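Local coordinates for protein zinc chaperone AztD (Citrobacter koseri, PDB 6CMK) that acts as a periplasmic zinc chaperone, binding zinc ions and handing one directly to the solute-binding protein AztC of the AztABCD zinc transport system, at residues T34-L38 against V50-L54; P277-L282 against L293-R299; D350-R354 against T365-K369; G220-A226 against G265-F271. All blocks are in the same frame, centred on the assembly; numbering follows the deposited sequence.

Contact 1: residues T34-L38 against V50-L54; sequences TAWRL and VIDAL
Ala-53 presses its methyl group between Trp-36 and Leu-38. Ala-53 CB lies 3.8 Å from Trp-36 CB and also 3.8 Å from Leu-38 CD2. Leu-54 extends this apolar patch. Leu-54 CD2 reaches the indole at Trp-36 CD1, 3.9 Å away, while Leu-54 CD1 touches Thr-34 CG2, the two side chains crossing at about a right angle. In Thr-34 the methyl is anti to the backbone N, which places CG2 at the edge of the indole, in its plane.

The backbones pair next to this patch. Leu-38 and Ile-51 form a hydrogen-bonded antiparallel pair, with Leu-38 N to Ile-51 O at 2.8 Å and Ile-51 N to Leu-38 O at 3.0 Å. Ala-53 N donates to Trp-36 O at 2.9 Å.

At the polar edge, Asp-52 OD1 takes the N-H of Leu-54 at 2.9 Å. A water bridges the same oxygen to Trp-36 N. Arg-37 lies on the Asp-52 face, but its guanidinium turns to the carbonyl oxygens of Ser-94 and Asp-110. The arrangement is a beta hairpin of strands 32-42 and 47-52 in a propeller blade, with an Asx turn at Asp-52 where the second strand ends.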
loop_
_atom_site.group_PDB
_atom_site.type_symbol
_atom_site.label_atom_id
_atom_site.label_comp_id
_atom_site.label_asym_id
_atom_site.label_seq_id
_atom_site.Cartn_x
_atom_site.Cartn_y
_atom_site.Cartn_z
ATOM N N THR B 34 14.110 -9.346 -4.729
ATOM C CA THR B 34 14.284 -8.038 -4.111
ATOM C C THR B 34 15.019 -7.146 -5.097
ATOM O O THR B 34 16.035 -7.553 -5.669
ATOM C CB THR B 34 15.083 -8.142 -2.807
ATOM O OG1 THR B 34 14.365 -8.935 -1.852
ATOM C CG2 THR B 34 15.339 -6.765 -2.213
ATOM N N ALA B 35 14.514 -5.936 -5.301
ATOM C CA ALA B 35 15.180 -5.042 -6.241
ATOM C C ALA B 35 14.973 -3.608 -5.798
ATOM O O ALA B 35 13.838 -3.191 -5.537
ATOM C CB ALA B 35 14.661 -5.240 -7.671
ATOM N N TRP B 36 16.076 -2.867 -5.704
ATOM C CA TRP B 36 16.048 -1.448 -5.384
ATOM C C TRP B 36 17.049 -0.721 -6.270
ATOM O O TRP B 36 18.128 -1.246 -6.561
ATOM C CB TRP B 36 16.400 -1.176 -3.922
ATOM C CG TRP B 36 15.416 -1.694 -2.896
ATOM C CD1 TRP B 36 15.249 -2.987 -2.505
ATOM C CD2 TRP B 36 14.512 -0.917 -2.108
ATOM N NE1 TRP B 36 14.289 -3.074 -1.525
ATOM C CE2 TRP B 36 13.816 -1.814 -1.266
ATOM C CE3 TRP B 36 14.212 0.441 -2.034
ATOM C CZ2 TRP B 36 12.854 -1.387 -0.368
ATOM C CZ3 TRP B 36 13.252 0.857 -1.136
ATOM C CH2 TRP B 36 12.584 -0.057 -0.319
ATOM N N ARG B 37 16.697 0.498 -6.677
ATOM C CA ARG B 37 17.518 1.276 -7.591
ATOM C C ARG B 37 17.656 2.703 -7.097
ATOM O O ARG B 37 16.706 3.283 -6.566
ATOM C CB ARG B 37 16.918 1.251 -8.992
ATOM C CG ARG B 37 17.081 -0.105 -9.627
ATOM C CD ARG B 37 16.301 -0.257 -10.904
ATOM N NE ARG B 37 16.464 -1.609 -11.416
ATOM C CZ ARG B 37 15.990 -2.037 -12.576
ATOM N NH1 ARG B 37 15.307 -1.219 -13.357
ATOM N NH2 ARG B 37 16.204 -3.291 -12.952
ATOM N N LEU B 38 18.861 3.243 -7.255
ATOM C CA LEU B 38 19.156 4.639 -6.990
ATOM C C LEU B 38 19.134 5.420 -8.291
ATOM O O LEU B 38 19.614 4.945 -9.323
ATOM C CB LEU B 38 20.537 4.812 -6.356
ATOM C CG LEU B 38 20.874 3.929 -5.161
ATOM C CD1 LEU B 38 22.332 4.165 -4.733
ATOM C CD2 LEU B 38 19.912 4.214 -4.036
ATOM N N VAL B 50 21.745 5.651 -12.920
ATOM C CA VAL B 50 20.906 4.655 -12.259
ATOM C C VAL B 50 21.829 3.560 -11.766
ATOM O O VAL B 50 22.641 3.036 -12.535
ATOM C CB VAL B 50 19.831 4.072 -13.196
ATOM C CG1 VAL B 50 18.839 3.198 -12.393
ATOM C CG2 VAL B 50 19.102 5.182 -13.939
ATOM N N ILE B 51 21.704 3.220 -10.492
ATOM C CA ILE B 51 22.603 2.284 -9.838
ATOM C C ILE B 51 21.754 1.268 -9.098
ATOM O O ILE B 51 20.733 1.619 -8.500
ATOM C CB ILE B 51 23.562 3.029 -8.889
ATOM C CG1 ILE B 51 24.529 3.869 -9.742
ATOM C CG2 ILE B 51 24.309 2.069 -7.952
ATOM C CD1 ILE B 51 25.656 4.528 -8.980
ATOM N N ASP B 52 22.163 0.005 -9.165
ATOM C CA ASP B 52 21.549 -1.027 -8.340
ATOM C C ASP B 52 21.910 -0.767 -6.883
ATOM O O ASP B 52 23.088 -0.782 -6.519
ATOM C CB ASP B 52 22.028 -2.406 -8.790
ATOM C CG ASP B 52 21.322 -3.547 -8.072
ATOM O OD1 ASP B 52 20.863 -3.385 -6.918
ATOM O OD2 ASP B 52 21.224 -4.629 -8.678
ATOM N N ALA B 53 20.901 -0.503 -6.055
ATOM C CA ALA B 53 21.171 -0.101 -4.678
ATOM C C ALA B 53 21.790 -1.232 -3.867
ATOM O O ALA B 53 22.492 -0.978 -2.883
ATOM C CB ALA B 53 19.885 0.366 -3.999
ATOM N N LEU B 54 21.531 -2.482 -4.246
ATOM C CA LEU B 54 21.928 -3.596 -3.393
ATOM C C LEU B 54 23.402 -3.967 -3.564
ATOM O O LEU B 54 24.015 -4.481 -2.621
ATOM C CB LEU B 54 21.010 -4.794 -3.665
ATOM C CG LEU B 54 19.505 -4.470 -3.628
ATOM C CD1 LEU B 54 18.658 -5.728 -3.765
ATOM C CD2 LEU B 54 19.097 -3.711 -2.363
HETATM O O HOH W 1 18.341 -4.323 -6.997
#

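Contact 2: residues P277-L282 against L293-R299; sequences PDRIIL and LIQLPTR
Arg-279 and Gln-295 face each other in a non-hydrogen-bonded antiparallel pair and join through their side chains. The arginine runs extended from CG to NE. The glutamine bends at chi2 (70°), which brings its amide back across the arginine. Arg-279 NE donates to Gln-295 OE1 at 2.9 Å, with the oxygen close to the guanidinium plane. The two planar groups are clearly turned against each other. The other end of the amide is held as well: Gln-295 NE2 gives an almost straight bond (175°) to Leu-296 O at 3.1 Å. Two bonds therefore fix the rotation of this amide. On the same face Leu-293 CD1 lies 4.0 Å from Ile-281 CG2.

On the other face, Ile-280 holds CG1 between its backbone N and carbonyl carbon (chi1 58°). This lays Ile-280 CG1 alongside Ile-294, 3.8 Å from Ile-294 CB. The tip of Ile-294 is met by Leu-282: Leu-282 CD1 is 3.5 Å from Ile-294 CD1.

Backbone bonds run both ways between Ile-280 and Ile-294. Leu-296 N continues the pairing to Asp-278 O at 2.8 Å. Ile-280 and Ile-294 also touch strands 300-305 and 331-337 respectively. This is the outer hairpin of a four-stranded antiparallel blade, packed against the next blade of a beta propeller.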
loop_
_atom_site.group_PDB
_atom_site.type_symbol
_atom_site.label_atom_id
_atom_site.label_comp_id
_atom_site.label_asym_id
_atom_site.label_seq_id
_atom_site.Cartn_x
_atom_site.Cartn_y
_atom_site.Cartn_z
ATOM N N PRO B 277 17.792 27.699 10.503
ATOM C CA PRO B 277 18.825 26.907 9.817
ATOM C C PRO B 277 19.373 25.738 10.630
ATOM O O PRO B 277 19.937 24.815 10.025
ATOM C CB PRO B 277 19.916 27.946 9.507
ATOM C CG PRO B 277 19.651 29.092 10.432
ATOM C CD PRO B 277 18.188 29.098 10.721
ATOM N N ASP B 278 19.209 25.718 11.963
ATOM C CA ASP B 278 19.754 24.631 12.775
ATOM C C ASP B 278 18.690 23.992 13.665
ATOM O O ASP B 278 19.022 23.336 14.654
ATOM C CB ASP B 278 20.936 25.115 13.624
ATOM C CG ASP B 278 20.543 26.179 14.639
ATOM O OD1 ASP B 278 19.371 26.601 14.664
ATOM O OD2 ASP B 278 21.424 26.594 15.421
ATOM N N ARG B 279 17.420 24.135 13.316
ATOM C CA ARG B 279 16.335 23.516 14.062
ATOM C C ARG B 279 15.395 22.824 13.089
ATOM O O ARG B 279 15.303 23.215 11.928
ATOM C CB ARG B 279 15.551 24.554 14.874
ATOM C CG ARG B 279 16.321 25.148 16.026
ATOM C CD ARG B 279 15.699 26.456 16.470
ATOM N NE ARG B 279 16.159 26.841 17.801
ATOM C CZ ARG B 279 15.855 27.988 18.398
ATOM N NH1 ARG B 279 16.316 28.239 19.614
ATOM N NH2 ARG B 279 15.099 28.887 17.780
ATOM N N ILE B 280 14.718 21.779 13.568
ATOM C CA ILE B 280 13.620 21.166 12.831
ATOM C C ILE B 280 12.434 21.041 13.774
ATOM O O ILE B 280 12.578 21.062 14.998
ATOM C CB ILE B 280 13.977 19.781 12.234
ATOM C CG1 ILE B 280 14.422 18.794 13.325
ATOM C CG2 ILE B 280 15.043 19.923 11.163
ATOM C CD1 ILE B 280 14.709 17.375 12.807
ATOM N N ILE B 281 11.241 20.937 13.190
ATOM C CA ILE B 281 10.048 20.634 13.967
ATOM C C ILE B 281 9.428 19.359 13.428
ATOM O O ILE B 281 9.466 19.071 12.226
ATOM C CB ILE B 281 8.993 21.765 13.978
ATOM C CG1 ILE B 281 8.698 22.270 12.564
ATOM C CG2 ILE B 281 9.431 22.887 14.906
ATOM C CD1 ILE B 281 7.415 23.080 12.487
ATOM N N LEU B 282 8.858 18.594 14.349
ATOM C CA LEU B 282 8.110 17.387 14.055
ATOM C C LEU B 282 6.645 17.701 14.305
ATOM O O LEU B 282 6.305 18.264 15.351
ATOM C CB LEU B 282 8.562 16.229 14.939
ATOM C CG LEU B 282 9.919 15.555 14.706
ATOM C CD1 LEU B 282 11.071 16.531 14.673
ATOM C CD2 LEU B 282 10.114 14.541 15.828
ATOM N N LEU B 293 10.042 20.475 18.853
ATOM C CA LEU B 293 11.253 21.101 18.328
ATOM C C LEU B 293 12.463 20.217 18.607
ATOM O O LEU B 293 12.631 19.729 19.728
ATOM C CB LEU B 293 11.457 22.468 18.980
ATOM C CG LEU B 293 12.690 23.280 18.571
ATOM C CD1 LEU B 293 12.449 23.966 17.247
ATOM C CD2 LEU B 293 13.053 24.293 19.655
ATOM N N ILE B 294 13.314 20.025 17.599
ATOM C CA ILE B 294 14.629 19.418 17.803
ATOM C C ILE B 294 15.696 20.430 17.410
ATOM O O ILE B 294 15.670 20.979 16.300
ATOM C CB ILE B 294 14.815 18.107 17.019
ATOM C CG1 ILE B 294 13.805 17.066 17.495
ATOM C CG2 ILE B 294 16.254 17.595 17.187
ATOM C CD1 ILE B 294 13.850 15.771 16.736
ATOM N N GLN B 295 16.632 20.667 18.320
ATOM C CA GLN B 295 17.768 21.538 18.074
ATOM C C GLN B 295 18.927 20.721 17.522
ATOM O O GLN B 295 19.343 19.732 18.135
ATOM C CB GLN B 295 18.186 22.231 19.367
ATOM C CG GLN B 295 19.435 23.091 19.231
ATOM C CD GLN B 295 19.187 24.323 18.399
ATOM O OE1 GLN B 295 18.336 25.148 18.731
ATOM N NE2 GLN B 295 19.939 24.465 17.312
ATOM N N LEU B 296 19.451 21.141 16.352
ATOM C CA LEU B 296 20.582 20.446 15.770
ATOM C C LEU B 296 21.882 21.087 16.238
ATOM O O LEU B 296 21.934 22.301 16.466
ATOM C CB LEU B 296 20.520 20.493 14.249
ATOM C CG LEU B 296 19.198 20.058 13.634
ATOM C CD1 LEU B 296 19.191 20.377 12.151
ATOM C CD2 LEU B 296 18.970 18.577 13.881
ATOM N N PRO B 297 22.948 20.299 16.379
ATOM C CA PRO B 297 24.225 20.895 16.800
ATOM C C PRO B 297 24.813 21.844 15.773
ATOM O O PRO B 297 25.445 22.829 16.166
ATOM C CB PRO B 297 25.130 19.678 17.046
ATOM C CG PRO B 297 24.467 18.529 16.392
ATOM C CD PRO B 297 23.006 18.829 16.294
ATOM N N THR B 298 24.640 21.581 14.479
ATOM C CA THR B 298 25.057 22.495 13.426
ATOM C C THR B 298 23.920 22.606 12.418
ATOM O O THR B 298 22.841 22.034 12.602
ATOM C CB THR B 298 26.351 22.034 12.738
ATOM O OG1 THR B 298 26.169 20.720 12.192
ATOM C CG2 THR B 298 27.510 22.007 13.723
ATOM N N ARG B 299 24.164 23.335 11.336
ATOM C CA ARG B 299 23.092 23.664 10.402
ATOM C C ARG B 299 22.713 22.479 9.520
ATOM O O ARG B 299 23.544 21.642 9.152
ATOM C CB ARG B 299 23.503 24.855 9.540
ATOM C CG ARG B 299 23.360 26.165 10.279
ATOM C CD ARG B 299 24.049 27.301 9.562
ATOM N NE ARG B 299 25.495 27.155 9.593
ATOM C CZ ARG B 299 26.340 27.985 8.989
ATOM N NH1 ARG B 299 25.873 29.019 8.302
ATOM N NH2 ARG B 299 27.649 27.776 9.072
HETATM O O HOH W 2 23.443 25.143 15.338
#

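Contact 3: residues D350-R354 against T365-K369; sequences DPRPR and TDPLK
Thr-365 meets Arg-354 through both its backbone and its side chain. Thr-365 N donates to Arg-354 O at 2.9 Å. The threonine hydroxyl takes the N-H of Arg-354, with Thr-365 OG1 2.9 Å from Arg-354 N and an angle of 146°. The torsion explains this: OG1 sits between the backbone N and the carbonyl carbon (chi1 59°), turned toward the 350-354 segment. The same hydroxyl is also hydrogen-bonded to Phe-393 O, so it links two backbones. Arg-354 itself bends back at chi2 (-69°), and Arg-354 NH1 donates to Pro-353 O at 2.9 Å. Thr-365 O has no polar partner in the model. Pro-353 lies against it instead, with Pro-353 CB 3.1 Å from Thr-365 O.

Asp-366 turns away from the 350-354 segment. Its carboxylate bonds to the hydroxyl of Tyr-342, and its carbonyl oxygen accepts from Lys-369 N, which closes the short 3-10 turn.

Pro-367 begins that turn and points its ring at the 350-354 segment. Pro-367 CG packs 4.0 Å from Pro-351 CB and 3.8 Å from Arg-352 O. That carbonyl oxygen is buried without a polar partner. Pro-367 CD lies 4.0 Å from Pro-353 N, so the ring sits between the two prolines of the opposing segment.

Leu-368 adds a looser touch, with Leu-368 CD2 4.4 Å from Pro-351 CG. The whole is a proline-rich, loosely antiparallel approach at the mouth of the 355-358/361-366 hairpin, where the incoming loop enters a propeller blade.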
loop_
_atom_site.group_PDB
_atom_site.type_symbol
_atom_site.label_atom_id
_atom_site.label_comp_id
_atom_site.label_asym_id
_atom_site.label_seq_id
_atom_site.Cartn_x
_atom_site.Cartn_y
_atom_site.Cartn_z
ATOM N N ASP B 350 26.979 25.736 -3.357
ATOM C CA ASP B 350 27.805 24.631 -3.811
ATOM C C ASP B 350 27.132 23.285 -3.528
ATOM O O ASP B 350 26.324 23.169 -2.604
ATOM C CB ASP B 350 29.169 24.684 -3.128
ATOM C CG ASP B 350 30.036 25.810 -3.654
ATOM O OD1 ASP B 350 30.369 25.788 -4.859
ATOM O OD2 ASP B 350 30.370 26.725 -2.871
ATOM N N PRO B 351 27.448 22.255 -4.318
ATOM C CA PRO B 351 26.920 20.911 -4.037
ATOM C C PRO B 351 27.303 20.447 -2.639
ATOM O O PRO B 351 28.409 20.703 -2.164
ATOM C CB PRO B 351 27.591 20.042 -5.108
ATOM C CG PRO B 351 28.827 20.796 -5.484
ATOM C CD PRO B 351 28.420 22.234 -5.424
ATOM N N ARG B 352 26.409 19.738 -1.967
ATOM C CA ARG B 352 26.371 19.172 -0.630
ATOM C C ARG B 352 25.688 17.819 -0.626
ATOM O O ARG B 352 24.907 17.500 -1.527
ATOM C CB ARG B 352 25.674 20.110 0.360
ATOM C CG ARG B 352 26.348 21.459 0.407
ATOM C CD ARG B 352 26.215 22.135 1.750
ATOM N NE ARG B 352 26.775 23.478 1.674
ATOM C CZ ARG B 352 26.193 24.482 1.026
ATOM N NH1 ARG B 352 25.029 24.297 0.409
ATOM N NH2 ARG B 352 26.772 25.670 0.995
ATOM N N PRO B 353 25.961 17.006 0.391
ATOM C CA PRO B 353 25.352 15.673 0.483
ATOM C C PRO B 353 23.827 15.674 0.467
ATOM O O PRO B 353 23.170 16.605 0.938
ATOM C CB PRO B 353 25.892 15.155 1.816
ATOM C CG PRO B 353 27.246 15.786 1.896
ATOM C CD PRO B 353 27.026 17.183 1.393
ATOM N N ARG B 354 23.278 14.582 -0.071
ATOM C CA ARG B 354 21.852 14.280 -0.051
ATOM C C ARG B 354 21.683 12.831 0.390
ATOM O O ARG B 354 22.534 11.982 0.097
ATOM C CB ARG B 354 21.207 14.505 -1.436
ATOM C CG ARG B 354 21.290 15.964 -1.939
ATOM C CD ARG B 354 20.394 16.821 -1.064
ATOM N NE ARG B 354 20.275 18.215 -1.487
ATOM C CZ ARG B 354 20.960 19.231 -0.981
ATOM N NH1 ARG B 354 21.864 19.037 -0.032
ATOM N NH2 ARG B 354 20.735 20.459 -1.436
ATOM N N THR B 365 25.167 10.968 -0.627
ATOM C CA THR B 365 26.067 11.400 -1.680
ATOM C C THR B 365 27.152 12.289 -1.093
ATOM O O THR B 365 26.922 13.044 -0.143
ATOM C CB THR B 365 25.322 12.142 -2.785
ATOM O OG1 THR B 365 24.660 13.297 -2.249
ATOM C CG2 THR B 365 24.300 11.225 -3.438
ATOM N N ASP B 366 28.347 12.163 -1.653
ATOM C CA ASP B 366 29.511 12.952 -1.247
ATOM C C ASP B 366 30.040 13.562 -2.533
ATOM O O ASP B 366 31.023 13.073 -3.109
ATOM C CB ASP B 366 30.560 12.097 -0.533
ATOM C CG ASP B 366 31.628 12.930 0.138
ATOM O OD1 ASP B 366 31.724 14.129 -0.194
ATOM O OD2 ASP B 366 32.379 12.394 0.987
ATOM N N PRO B 367 29.403 14.631 -3.023
ATOM C CA PRO B 367 29.712 15.088 -4.391
ATOM C C PRO B 367 31.173 15.450 -4.606
ATOM O O PRO B 367 31.723 15.135 -5.665
ATOM C CB PRO B 367 28.780 16.296 -4.584
ATOM C CG PRO B 367 28.177 16.595 -3.249
ATOM C CD PRO B 367 28.251 15.340 -2.440
ATOM N N LEU B 368 31.823 16.084 -3.630
ATOM C CA LEU B 368 33.209 16.496 -3.810
ATOM C C LEU B 368 34.170 15.316 -3.882
ATOM O O LEU B 368 35.308 15.495 -4.326
ATOM C CB LEU B 368 33.623 17.438 -2.677
ATOM C CG LEU B 368 32.805 18.727 -2.574
ATOM C CD1 LEU B 368 33.434 19.680 -1.571
ATOM C CD2 LEU B 368 32.648 19.403 -3.933
ATOM N N LYS B 369 33.754 14.126 -3.446
ATOM C CA LYS B 369 34.597 12.940 -3.508
ATOM C C LYS B 369 34.134 11.940 -4.561
ATOM O O LYS B 369 34.710 10.854 -4.663
ATOM C CB LYS B 369 34.654 12.265 -2.140
ATOM C CG LYS B 369 35.205 13.142 -1.026
ATOM C CD LYS B 369 36.704 13.377 -1.149
ATOM C CE LYS B 369 37.232 14.158 0.046
ATOM N NZ LYS B 369 37.101 13.404 1.328
#

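Contact 4: residues G220-A226 against G265-F271; sequences GSGDTFA and GKGMQYF
Hydrogen bonds centred on Ser-221 and Gln-269 carry most of the polar contact. Ser-221 OG donates to Gly-265 O at 2.8 Å and accepts from Tyr-270 N at 3.1 Å. Because OG is anti to the backbone N (chi1 -176°), it reaches into the loop and ties its two ends together. Gln-269 uses its amide nitrogen twice. Gln-269 NE2 donates to Ser-221 O at 3.0 Å, nearly straight at 171°, and to Asp-223 OD1 at 2.9 Å. Each of these acceptors has a second donor on the opposite face of its plane. For Ser-221 O it is Thr-224 N, and for Asp-223 OD1 it is the hydroxyl of Thr-224.

Waters add two bridges. One joins Gly-222 N to Gly-265 O. The other joins Asp-223 OD1 to Gln-269 OE1.

Contacts of the Phe-271 ring form the next group. Ala-226 CB sits over the centre of one ring face in a CH-pi contact, 3.6 Å from the Phe-271 centroid. Ser-221 CB approaches Phe-271 CE1 obliquely at 3.6 Å. Leu-235 of the neighbouring strand also touches the phenyl group. A polar atom, Thr-224 O, lies at the ring edge in plane, 3.5 Å from Phe-271 CZ.

Ser-221 to Thr-224 form a type II' turn, with Gly-222 at positive phi. Leu-296 and Pro-297 of the second subunit pack on Asp-223 and Gln-269. The chemistry implies a buried amide whose NE2 is fixed by two bonds, so that the hairpin turn of one blade is held against the loop of the next.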
loop_
_atom_site.group_PDB
_atom_site.type_symbol
_atom_site.label_atom_id
_atom_site.label_comp_id
_atom_site.label_asym_id
_atom_site.label_seq_id
_atom_site.Cartn_x
_atom_site.Cartn_y
_atom_site.Cartn_z
ATOM N N GLY B 220 3.688 15.476 1.430
ATOM C CA GLY B 220 2.548 14.641 1.742
ATOM C C GLY B 220 2.903 13.569 2.754
ATOM O O GLY B 220 4.034 13.090 2.795
ATOM N N SER B 221 1.921 13.185 3.561
ATOM C CA SER B 221 2.092 12.070 4.488
ATOM C C SER B 221 0.746 11.364 4.586
ATOM O O SER B 221 -0.197 11.898 5.178
ATOM C CB SER B 221 2.569 12.554 5.850
ATOM O OG SER B 221 2.830 11.448 6.718
ATOM N N GLY B 222 0.667 10.168 4.021
ATOM C CA GLY B 222 -0.622 9.492 3.976
ATOM C C GLY B 222 -1.637 10.354 3.263
ATOM O O GLY B 222 -1.351 10.953 2.222
ATOM N N ASP B 223 -2.843 10.435 3.831
ATOM C CA ASP B 223 -3.936 11.150 3.178
ATOM C C ASP B 223 -3.898 12.661 3.397
ATOM O O ASP B 223 -4.833 13.354 2.969
ATOM C CB ASP B 223 -5.281 10.588 3.652
ATOM C CG ASP B 223 -5.667 11.028 5.056
ATOM O OD1 ASP B 223 -4.834 11.552 5.834
ATOM O OD2 ASP B 223 -6.855 10.836 5.385
ATOM N N THR B 224 -2.836 13.199 3.996
ATOM C CA THR B 224 -2.764 14.611 4.351
ATOM C C THR B 224 -1.583 15.256 3.642
ATOM O O THR B 224 -0.480 14.707 3.634
ATOM C CB THR B 224 -2.641 14.784 5.871
ATOM O OG1 THR B 224 -3.794 14.204 6.490
ATOM C CG2 THR B 224 -2.571 16.266 6.256
ATOM N N PHE B 225 -1.827 16.404 3.018
ATOM C CA PHE B 225 -0.769 17.165 2.378
ATOM C C PHE B 225 -0.570 18.472 3.130
ATOM O O PHE B 225 -1.535 19.104 3.568
ATOM C CB PHE B 225 -1.089 17.440 0.904
ATOM C CG PHE B 225 0.123 17.706 0.086
ATOM C CD1 PHE B 225 0.623 18.990 -0.020
ATOM C CD2 PHE B 225 0.789 16.669 -0.549
ATOM C CE1 PHE B 225 1.755 19.235 -0.738
ATOM C CE2 PHE B 225 1.925 16.909 -1.280
ATOM C CZ PHE B 225 2.413 18.201 -1.371
ATOM N N ALA B 226 0.684 18.882 3.283
ATOM C CA ALA B 226 1.000 20.072 4.060
ATOM C C ALA B 226 1.726 21.109 3.215
ATOM O O ALA B 226 2.602 20.771 2.419
ATOM C CB ALA B 226 1.857 19.721 5.274
ATOM N N GLY B 265 6.209 11.688 6.577
ATOM C CA GLY B 265 6.370 10.280 6.902
ATOM C C GLY B 265 5.633 9.382 5.928
ATOM O O GLY B 265 4.600 9.746 5.364
ATOM N N LYS B 266 6.167 8.179 5.732
ATOM C CA LYS B 266 5.537 7.245 4.800
ATOM C C LYS B 266 4.665 6.205 5.490
ATOM O O LYS B 266 3.495 6.040 5.122
ATOM C CB LYS B 266 6.597 6.549 3.942
ATOM C CG LYS B 266 6.886 7.282 2.643
ATOM C CD LYS B 266 6.451 6.484 1.418
ATOM C CE LYS B 266 4.946 6.225 1.381
ATOM N NZ LYS B 266 4.417 6.227 -0.016
ATOM N N GLY B 267 5.199 5.502 6.483
ATOM C CA GLY B 267 4.433 4.474 7.162
ATOM C C GLY B 267 3.646 4.969 8.348
ATOM O O GLY B 267 2.769 4.277 8.862
ATOM N N MET B 268 3.948 6.183 8.773
ATOM C CA MET B 268 3.321 6.852 9.893
ATOM C C MET B 268 3.065 8.278 9.425
ATOM O O MET B 268 3.843 8.806 8.630
ATOM C CB MET B 268 4.273 6.779 11.101
ATOM C CG MET B 268 3.870 7.451 12.385
ATOM S SD MET B 268 5.077 6.933 13.642
ATOM C CE MET B 268 6.399 8.113 13.414
ATOM N N GLN B 269 1.965 8.890 9.873
ATOM C CA GLN B 269 1.624 10.243 9.424
ATOM C C GLN B 269 2.291 11.286 10.309
ATOM O O GLN B 269 1.946 11.426 11.489
ATOM C CB GLN B 269 0.115 10.457 9.397
ATOM C CG GLN B 269 -0.543 9.721 8.262
ATOM C CD GLN B 269 -1.992 10.117 8.085
ATOM O OE1 GLN B 269 -2.865 9.664 8.821
ATOM N NE2 GLN B 269 -2.247 10.998 7.124
ATOM N N TYR B 270 3.227 12.039 9.724
ATOM C CA TYR B 270 3.852 13.175 10.386
ATOM C C TYR B 270 4.552 14.007 9.325
ATOM O O TYR B 270 4.790 13.548 8.208
ATOM C CB TYR B 270 4.861 12.740 11.465
ATOM C CG TYR B 270 6.094 12.047 10.926
ATOM C CD1 TYR B 270 6.136 10.664 10.762
ATOM C CD2 TYR B 270 7.225 12.774 10.580
ATOM C CE1 TYR B 270 7.273 10.031 10.276
ATOM C CE2 TYR B 270 8.351 12.153 10.089
ATOM C CZ TYR B 270 8.380 10.788 9.946
ATOM O OH TYR B 270 9.503 10.187 9.453
ATOM N N PHE B 271 4.923 15.230 9.711
ATOM C CA PHE B 271 5.768 16.070 8.889
ATOM C C PHE B 271 6.976 16.502 9.698
ATOM O O PHE B 271 6.908 16.637 10.921
ATOM C CB PHE B 271 5.000 17.288 8.371
ATOM C CG PHE B 271 3.828 16.920 7.532
ATOM C CD1 PHE B 271 4.010 16.543 6.221
ATOM C CD2 PHE B 271 2.551 16.906 8.068
ATOM C CE1 PHE B 271 2.937 16.162 5.443
ATOM C CE2 PHE B 271 1.470 16.535 7.295
ATOM C CZ PHE B 271 1.660 16.161 5.983
HETATM O O HOH W 3 2.932 8.926 2.835
HETATM O O HOH W 4 -5.130 10.757 8.968
#

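How the contacts relate
Along the chain the order is contact 1, contact 4, contact 2, contact 3, without overlap. They are spread round the beta propeller, and none touches another. Contacts 1 and 2 are farthest apart, with centres about 31 Å from each other. Contacts 2 and 4 come closest, with nearest atoms about 3 Å apart. These two share one blade: contact 2 pairs its last two strands, and contact 4 joins the loop between its first two, 262-264 and 271-274, to the preceding blade. Contact 3 lies opposite contact 4 across the chain's centre. Contacts 1 and 4 both meet the second subunit. Strand 392-403 bonds to both contact 1 and contact 3. It completes the blade of the N-terminal strands and so closes the ring.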